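Local coordinates for protein D-alanine--D-alanine ligase (Acinetobacter baumannii ACICU, PDB 5D8D) that joins two molecules of D-alanine into the dipeptide D-alanyl-D-alanine at the cost of ATP, a step of peptidoglycan biosynthesis, at residues T103-A115 against Q261-P273. Numbering follows the deposited sequence.
Sequences TKQIWQGSDLPTA and QGNFWLLEVNTVP
Trp107 of helix 103-108 sets its six-membered ring against strand 264-270. Leu266 CB makes a CH-pi contact over one face of that ring, 4.1 Å from the centroid, and Thr103 CG2 sits over the rim of the opposite face. The flat indole suits this place because its edge can lie against the peptide of Leu267 and Glu268, with CH2 3.6 Å from Glu268 C, while its faces take aliphatic groups. Its NE1 is satisfied by Ala242 O of helix 229-245, which helps to fix the rotation of the ring. Leu266 CD1 also lies 4.0 Å from Leu112 CB, in the chain beyond the helix. Further along, Thr103 OG1 and CG2 both rest against Val269 CG1, while that hydroxyl bonds to the carbonyl oxygens of Asp99 and Ile96.

Polar bonds grip both backbone groups of Leu266. Its N donates to Pro113 O (3.2 Å, 162° at the hydrogen), and its O accepts from Thr114 OG1 at 3.0 Å. Although the CB bond of Thr114 leads away from the strand, placing OG1 anti to the backbone N (chi1 -174°) brings the hydroxyl back to Leu266 O. Pro113 packs its CB 4.0 Å from Trp265 CE3, and the indole NE1 of Trp265 is tied to Asp259.

Strand 264-270 edges the antiparallel sheet in the ATP-grasp fold and carries the predicted magnesium ligands Glu268 and Asn270, with a classic bulge at Leu267 and Glu268 opposite Asp255. Lys104 NZ, salt-bridged to Glu176, a predicted ATP-site residue, donates to Thr114 OG1; its charge would probably polarise that hydroxyl and strengthen its bond to Leu266 O.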
ATOM      1  N   THR A 103       3.453   6.170   5.458  1.00 47.09           N
ATOM      2  CA  THR A 103       3.706   7.429   4.751  1.00 43.96           C
ATOM      3  C   THR A 103       5.030   8.087   5.228  1.00 43.88           C
ATOM      4  O   THR A 103       5.840   8.527   4.421  1.00 40.85           O
ATOM      5  CB  THR A 103       2.520   8.389   4.927  1.00 40.81           C
ATOM      6  OG1 THR A 103       1.355   7.845   4.297  1.00 42.60           O
ATOM      7  CG2 THR A 103       2.802   9.719   4.267  1.00 45.57           C
ATOM      8  N   LYS A 104       5.225   8.166   6.535  1.00 45.40           N
ATOM      9  CA  LYS A 104       6.433   8.810   7.083  1.00 51.02           C
ATOM     10  C   LYS A 104       7.711   8.009   6.807  1.00 50.20           C
ATOM     11  O   LYS A 104       8.752   8.591   6.527  1.00 44.54           O
ATOM     12  CB  LYS A 104       6.305   9.051   8.578  1.00 49.19           C
ATOM     13  CG  LYS A 104       5.357  10.161   8.956  1.00 52.69           C
ATOM     14  CD  LYS A 104       4.879   9.936  10.390  1.00 58.27           C
ATOM     15  CE  LYS A 104       4.790  11.185  11.235  1.00 61.21           C
ATOM     16  NZ  LYS A 104       6.130  11.716  11.639  1.00 61.86           N
ATOM     17  N   GLN A 105       7.616   6.682   6.849  1.00 50.22           N
ATOM     18  CA  GLN A 105       8.753   5.856   6.530  1.00 45.67           C
ATOM     19  C   GLN A 105       9.115   6.080   5.092  1.00 47.85           C
ATOM     20  O   GLN A 105      10.282   6.293   4.784  1.00 56.82           O
ATOM     21  CB  GLN A 105       8.465   4.404   6.789  1.00 47.89           C
ATOM     22  CG  GLN A 105       8.201   4.107   8.251  1.00 50.45           C
ATOM     23  CD  GLN A 105       7.641   2.724   8.558  1.00 55.35           C
ATOM     24  OE1 GLN A 105       7.866   2.213   9.652  1.00 60.28           O
ATOM     25  NE2 GLN A 105       6.904   2.118   7.630  1.00 56.49           N
ATOM     26  N   ILE A 106       8.132   6.082   4.196  1.00 48.78           N
ATOM     27  CA  ILE A 106       8.423   6.479   2.810  1.00 44.22           C
ATOM     28  C   ILE A 106       9.093   7.859   2.723  1.00 46.34           C
ATOM     29  O   ILE A 106      10.041   8.069   1.924  1.00 45.56           O
ATOM     30  CB  ILE A 106       7.180   6.482   1.912  1.00 45.44           C
ATOM     31  CG1 ILE A 106       6.526   5.091   1.830  1.00 46.27           C
ATOM     32  CG2 ILE A 106       7.543   6.939   0.503  1.00 47.14           C
ATOM     33  CD1 ILE A 106       7.443   3.960   1.446  1.00 47.07           C
ATOM     34  N   TRP A 107       8.607   8.799   3.535  1.00 46.99           N
ATOM     35  CA  TRP A 107       9.220  10.124   3.616  1.00 50.04           C
ATOM     36  C   TRP A 107      10.648  10.143   4.265  1.00 51.81           C
ATOM     37  O   TRP A 107      11.546  10.775   3.703  1.00 52.42           O
ATOM     38  CB  TRP A 107       8.266  11.126   4.288  1.00 48.92           C
ATOM     39  CG  TRP A 107       7.062  11.491   3.474  1.00 44.56           C
ATOM     40  CD1 TRP A 107       6.901  11.393   2.108  1.00 46.80           C
ATOM     41  CD2 TRP A 107       5.860  12.035   3.973  1.00 40.23           C
ATOM     42  NE1 TRP A 107       5.659  11.823   1.748  1.00 42.15           N
ATOM     43  CE2 TRP A 107       4.995  12.217   2.877  1.00 41.35           C
ATOM     44  CE3 TRP A 107       5.413  12.377   5.252  1.00 41.66           C
ATOM     45  CZ2 TRP A 107       3.721  12.743   3.019  1.00 40.66           C
ATOM     46  CZ3 TRP A 107       4.140  12.903   5.389  1.00 41.51           C
ATOM     47  CH2 TRP A 107       3.316  13.082   4.280  1.00 41.96           C
ATOM     48  N   GLN A 108      10.862   9.462   5.399  1.00 52.55           N
ATOM     49  CA  GLN A 108      12.224   9.247   5.960  1.00 53.20           C
ATOM     50  C   GLN A 108      13.129   8.644   4.914  1.00 53.52           C
ATOM     51  O   GLN A 108      14.248   9.076   4.715  1.00 55.86           O
ATOM     52  CB  GLN A 108      12.179   8.309   7.149  1.00 56.40           C
ATOM     53  CG  GLN A 108      11.824   9.007   8.445  1.00 61.28           C
ATOM     54  CD  GLN A 108      11.327   8.075   9.549  1.00 68.76           C
ATOM     55  OE1 GLN A 108      11.110   6.863   9.346  1.00 66.94           O
ATOM     56  NE2 GLN A 108      11.129   8.651  10.744  1.00 76.27           N
ATOM     57  N   GLY A 109      12.578   7.689   4.181  1.00 52.96           N
ATOM     58  CA  GLY A 109      13.303   6.984   3.187  1.00 54.74           C
ATOM     59  C   GLY A 109      13.603   7.745   1.936  1.00 56.43           C
ATOM     60  O   GLY A 109      14.276   7.200   1.073  1.00 59.88           O
ATOM     61  N   SER A 110      13.088   8.964   1.794  1.00 56.57           N
ATOM     62  CA  SER A 110      13.328   9.760   0.588  1.00 58.87           C
ATOM     63  C   SER A 110      14.008  11.073   0.924  1.00 62.12           C
ATOM     64  O   SER A 110      14.019  11.988   0.093  1.00 61.94           O
ATOM     65  CB  SER A 110      12.014  10.039  -0.141  1.00 60.78           C
ATOM     66  OG  SER A 110      11.151   8.914  -0.089  1.00 60.13           O
ATOM     67  N   ASP A 111      14.575  11.155   2.133  1.00 65.20           N
ATOM     68  CA  ASP A 111      15.336  12.318   2.602  1.00 69.05           C
ATOM     69  C   ASP A 111      14.475  13.585   2.774  1.00 63.95           C
ATOM     70  O   ASP A 111      14.929  14.706   2.539  1.00 68.79           O
ATOM     71  CB  ASP A 111      16.573  12.546   1.703  1.00 78.31           C
ATOM     72  CG  ASP A 111      17.870  12.574   2.508  1.00 96.19           C
ATOM     73  OD1 ASP A 111      17.966  13.420   3.437  1.00 91.04           O
ATOM     74  OD2 ASP A 111      18.768  11.734   2.228  1.00 98.49           O
ATOM     75  N   LEU A 112      13.240  13.378   3.226  1.00 54.57           N
ATOM     76  CA  LEU A 112      12.221  14.415   3.354  1.00 49.47           C
ATOM     77  C   LEU A 112      11.950  14.514   4.855  1.00 50.36           C
ATOM     78  O   LEU A 112      11.847  13.483   5.541  1.00 57.49           O
ATOM     79  CB  LEU A 112      10.947  14.026   2.572  1.00 48.58           C
ATOM     80  CG  LEU A 112      10.687  14.566   1.156  1.00 50.93           C
ATOM     81  CD1 LEU A 112      11.936  14.918   0.363  1.00 59.22           C
ATOM     82  CD2 LEU A 112       9.853  13.606   0.346  1.00 50.96           C
ATOM     83  N   PRO A 113      11.825  15.737   5.378  1.00 49.32           N
ATOM     84  CA  PRO A 113      11.681  15.888   6.828  1.00 50.06           C
ATOM     85  C   PRO A 113      10.290  15.560   7.370  1.00 47.40           C
ATOM     86  O   PRO A 113       9.289  15.959   6.793  1.00 49.51           O
ATOM     87  CB  PRO A 113      11.980  17.364   7.039  1.00 48.20           C
ATOM     88  CG  PRO A 113      11.450  18.010   5.791  1.00 50.10           C
ATOM     89  CD  PRO A 113      11.673  17.022   4.675  1.00 48.51           C
ATOM     90  N   THR A 114      10.263  14.876   8.499  1.00 47.07           N
ATOM     91  CA  THR A 114       9.041  14.501   9.155  1.00 48.71           C
ATOM     92  C   THR A 114       9.395  14.236  10.612  1.00 47.97           C
ATOM     93  O   THR A 114      10.544  13.937  10.916  1.00 46.67           O
ATOM     94  CB  THR A 114       8.416  13.266   8.471  1.00 54.18           C
ATOM     95  OG1 THR A 114       7.149  12.991   9.053  1.00 64.14           O
ATOM     96  CG2 THR A 114       9.281  12.033   8.608  1.00 55.16           C
ATOM     97  N   ALA A 115       8.442  14.386  11.527  1.00 49.67           N
ATOM     98  CA  ALA A 115       8.778  14.315  12.946  1.00 51.05           C
ATOM     99  C   ALA A 115       9.084  12.881  13.394  1.00 57.95           C
ATOM    100  O   ALA A 115       8.397  11.938  12.977  1.00 56.79           O
ATOM    101  CB  ALA A 115       7.669  14.915  13.802  1.00 50.49           C
ATOM    102  N   GLN A 261      11.291  27.983  14.509  1.00 61.93           N
ATOM    103  CA  GLN A 261      12.584  28.324  13.901  1.00 62.96           C
ATOM    104  C   GLN A 261      12.542  28.353  12.363  1.00 57.73           C
ATOM    105  O   GLN A 261      13.584  28.541  11.735  1.00 53.99           O
ATOM    106  CB  GLN A 261      13.685  27.357  14.392  1.00 67.97           C
ATOM    107  CG  GLN A 261      14.020  27.447  15.879  1.00 73.82           C
ATOM    108  CD  GLN A 261      12.890  26.918  16.780  1.00 89.64           C
ATOM    109  OE1 GLN A 261      12.435  25.771  16.621  1.00 95.58           O
ATOM    110  NE2 GLN A 261      12.422  27.754  17.721  1.00 87.61           N
ATOM    111  N   GLY A 262      11.361  28.136  11.760  1.00 58.02           N
ATOM    112  CA  GLY A 262      11.156  28.268  10.293  1.00 55.95           C
ATOM    113  C   GLY A 262      11.234  27.021   9.421  1.00 56.66           C
ATOM    114  O   GLY A 262      11.111  27.099   8.188  1.00 58.77           O
ATOM    115  N   ASN A 263      11.452  25.870  10.041  1.00 56.51           N
ATOM    116  CA  ASN A 263      11.545  24.612   9.308  1.00 59.94           C
ATOM    117  C   ASN A 263      10.182  23.979   9.031  1.00 55.77           C
ATOM    118  O   ASN A 263       9.258  24.036   9.862  1.00 50.83           O
ATOM    119  CB  ASN A 263      12.347  23.584  10.093  1.00 63.55           C
ATOM    120  CG  ASN A 263      13.737  24.048  10.395  1.00 62.23           C
ATOM    121  OD1 ASN A 263      14.464  24.432   9.484  1.00 50.35           O
ATOM    122  ND2 ASN A 263      14.121  24.012  11.679  1.00 63.74           N
ATOM    123  N   PHE A 264      10.087  23.319   7.885  1.00 52.27           N
ATOM    124  CA  PHE A 264       8.885  22.612   7.564  1.00 50.56           C
ATOM    125  C   PHE A 264       8.988  21.163   8.016  1.00 51.25           C
ATOM    126  O   PHE A 264      10.040  20.560   7.954  1.00 49.81           O
ATOM    127  CB  PHE A 264       8.609  22.752   6.093  1.00 48.30           C
ATOM    128  CG  PHE A 264       8.500  24.179   5.645  1.00 48.79           C
ATOM    129  CD1 PHE A 264       7.610  25.058   6.277  1.00 51.03           C
ATOM    130  CD2 PHE A 264       9.261  24.643   4.589  1.00 48.14           C
ATOM    131  CE1 PHE A 264       7.510  26.376   5.866  1.00 51.77           C
ATOM    132  CE2 PHE A 264       9.168  25.965   4.177  1.00 52.83           C
ATOM    133  CZ  PHE A 264       8.294  26.834   4.817  1.00 52.01           C
ATOM    134  N   TRP A 265       7.869  20.623   8.477  1.00 52.46           N
ATOM    135  CA  TRP A 265       7.758  19.236   8.849  1.00 49.93           C
ATOM    136  C   TRP A 265       6.483  18.624   8.232  1.00 52.47           C
ATOM    137  O   TRP A 265       5.388  19.075   8.528  1.00 52.14           O
ATOM    138  CB  TRP A 265       7.708  19.149  10.350  1.00 51.52           C
ATOM    139  CG  TRP A 265       8.969  19.628  11.000  1.00 60.34           C
ATOM    140  CD1 TRP A 265       9.168  20.831  11.558  1.00 58.30           C
ATOM    141  CD2 TRP A 265      10.203  18.898  11.165  1.00 65.40           C
ATOM    142  NE1 TRP A 265      10.431  20.915  12.073  1.00 65.11           N
ATOM    143  CE2 TRP A 265      11.095  19.744  11.841  1.00 66.02           C
ATOM    144  CE3 TRP A 265      10.633  17.611  10.814  1.00 67.15           C
ATOM    145  CZ2 TRP A 265      12.406  19.361  12.164  1.00 70.65           C
ATOM    146  CZ3 TRP A 265      11.939  17.219  11.143  1.00 67.80           C
ATOM    147  CH2 TRP A 265      12.809  18.098  11.805  1.00 71.62           C
ATOM    148  N   LEU A 266       6.643  17.591   7.397  1.00 49.94           N
ATOM    149  CA  LEU A 266       5.529  16.910   6.758  1.00 44.93           C
ATOM    150  C   LEU A 266       4.719  16.052   7.727  1.00 45.30           C
ATOM    151  O   LEU A 266       5.285  15.281   8.501  1.00 47.08           O
ATOM    152  CB  LEU A 266       6.027  16.031   5.646  1.00 44.82           C
ATOM    153  CG  LEU A 266       6.697  16.742   4.483  1.00 45.83           C
ATOM    154  CD1 LEU A 266       7.511  15.703   3.738  1.00 50.56           C
ATOM    155  CD2 LEU A 266       5.703  17.362   3.537  1.00 41.46           C
ATOM    156  N   LEU A 267       3.386  16.174   7.647  1.00 46.05           N
ATOM    157  CA  LEU A 267       2.473  15.537   8.598  1.00 46.08           C
ATOM    158  C   LEU A 267       1.764  14.306   8.016  1.00 45.98           C
ATOM    159  O   LEU A 267       1.837  13.217   8.593  1.00 46.81           O
ATOM    160  CB  LEU A 267       1.466  16.551   9.132  1.00 45.72           C
ATOM    161  CG  LEU A 267       1.652  17.160  10.533  1.00 47.97           C
ATOM    162  CD1 LEU A 267       3.079  17.221  11.026  1.00 49.14           C
ATOM    163  CD2 LEU A 267       0.998  18.538  10.603  1.00 46.58           C
ATOM    164  N   GLU A 268       1.084  14.470   6.897  1.00 42.41           N
ATOM    165  CA  GLU A 268       0.328  13.379   6.313  1.00 42.17           C
ATOM    166  C   GLU A 268      -0.171  13.739   4.951  1.00 40.22           C
ATOM    167  O   GLU A 268      -0.051  14.888   4.526  1.00 43.43           O
ATOM    168  CB  GLU A 268      -0.851  12.954   7.204  1.00 45.68           C
ATOM    169  CG  GLU A 268      -2.009  13.910   7.267  1.00 55.49           C
ATOM    170  CD  GLU A 268      -3.238  13.299   7.925  1.00 63.08           C
ATOM    171  OE1 GLU A 268      -3.118  12.838   9.088  1.00 62.69           O
ATOM    172  OE2 GLU A 268      -4.312  13.317   7.265  1.00 67.84           O
ATOM    173  N   VAL A 269      -0.729  12.750   4.273  1.00 36.55           N
ATOM    174  CA  VAL A 269      -1.241  12.894   2.911  1.00 38.28           C
ATOM    175  C   VAL A 269      -2.695  12.478   2.932  1.00 37.72           C
ATOM    176  O   VAL A 269      -3.090  11.611   3.758  1.00 33.71           O
ATOM    177  CB  VAL A 269      -0.449  12.052   1.867  1.00 42.22           C
ATOM    178  CG1 VAL A 269      -0.614  10.545   2.090  1.00 42.87           C
ATOM    179  CG2 VAL A 269      -0.903  12.379   0.471  1.00 42.80           C
ATOM    180  N   ASN A 270      -3.480  13.127   2.055  1.00 38.34           N
ATOM    181  CA  ASN A 270      -4.877  12.795   1.849  1.00 38.51           C
ATOM    182  C   ASN A 270      -5.123  12.624   0.398  1.00 38.53           C
ATOM    183  O   ASN A 270      -4.983  13.574  -0.352  1.00 41.86           O
ATOM    184  CB  ASN A 270      -5.762  13.870   2.398  1.00 42.16           C
ATOM    185  CG  ASN A 270      -7.196  13.443   2.476  1.00 50.88           C
ATOM    186  OD1 ASN A 270      -7.662  12.541   1.746  1.00 50.95           O
ATOM    187  ND2 ASN A 270      -7.927  14.088   3.366  1.00 59.19           N
ATOM    188  N   THR A 271      -5.458  11.392  -0.002  1.00 46.07           N
ATOM    189  CA  THR A 271      -5.684  11.015  -1.420  1.00 45.16           C
ATOM    190  C   THR A 271      -7.133  11.060  -1.935  1.00 41.42           C
ATOM    191  O   THR A 271      -7.333  10.927  -3.149  1.00 47.75           O
ATOM    192  CB  THR A 271      -5.195   9.596  -1.704  1.00 42.92           C
ATOM    193  OG1 THR A 271      -5.827   8.701  -0.796  1.00 46.96           O
ATOM    194  CG2 THR A 271      -3.723   9.511  -1.557  1.00 45.88           C
ATOM    195  N   VAL A 272      -8.119  11.184  -1.042  1.00 41.42           N
ATOM    196  CA  VAL A 272      -9.506  11.627  -1.435  1.00 41.43           C
ATOM    197  C   VAL A 272     -10.043  12.722  -0.500  1.00 39.10           C
ATOM    198  O   VAL A 272     -10.708  12.456   0.496  1.00 37.64           O
ATOM    199  CB  VAL A 272     -10.485  10.428  -1.781  1.00 45.12           C
ATOM    200  CG1 VAL A 272     -10.003   9.078  -1.289  1.00 43.72           C
ATOM    201  CG2 VAL A 272     -11.932  10.651  -1.381  1.00 49.15           C
ATOM    202  N   PRO A 273      -9.700  13.980  -0.796  1.00 37.00           N
ATOM    203  CA  PRO A 273     -10.193  15.043   0.051  1.00 38.98           C
ATOM    204  C   PRO A 273     -11.679  15.322  -0.111  1.00 39.21           C
ATOM    205  O   PRO A 273     -12.283  14.998  -1.153  1.00 37.77           O
ATOM    206  CB  PRO A 273      -9.405  16.267  -0.404  1.00 40.38           C
ATOM    207  CG  PRO A 273      -8.235  15.741  -1.136  1.00 42.91           C
ATOM    208  CD  PRO A 273      -8.674  14.457  -1.735  1.00 38.86           C
TER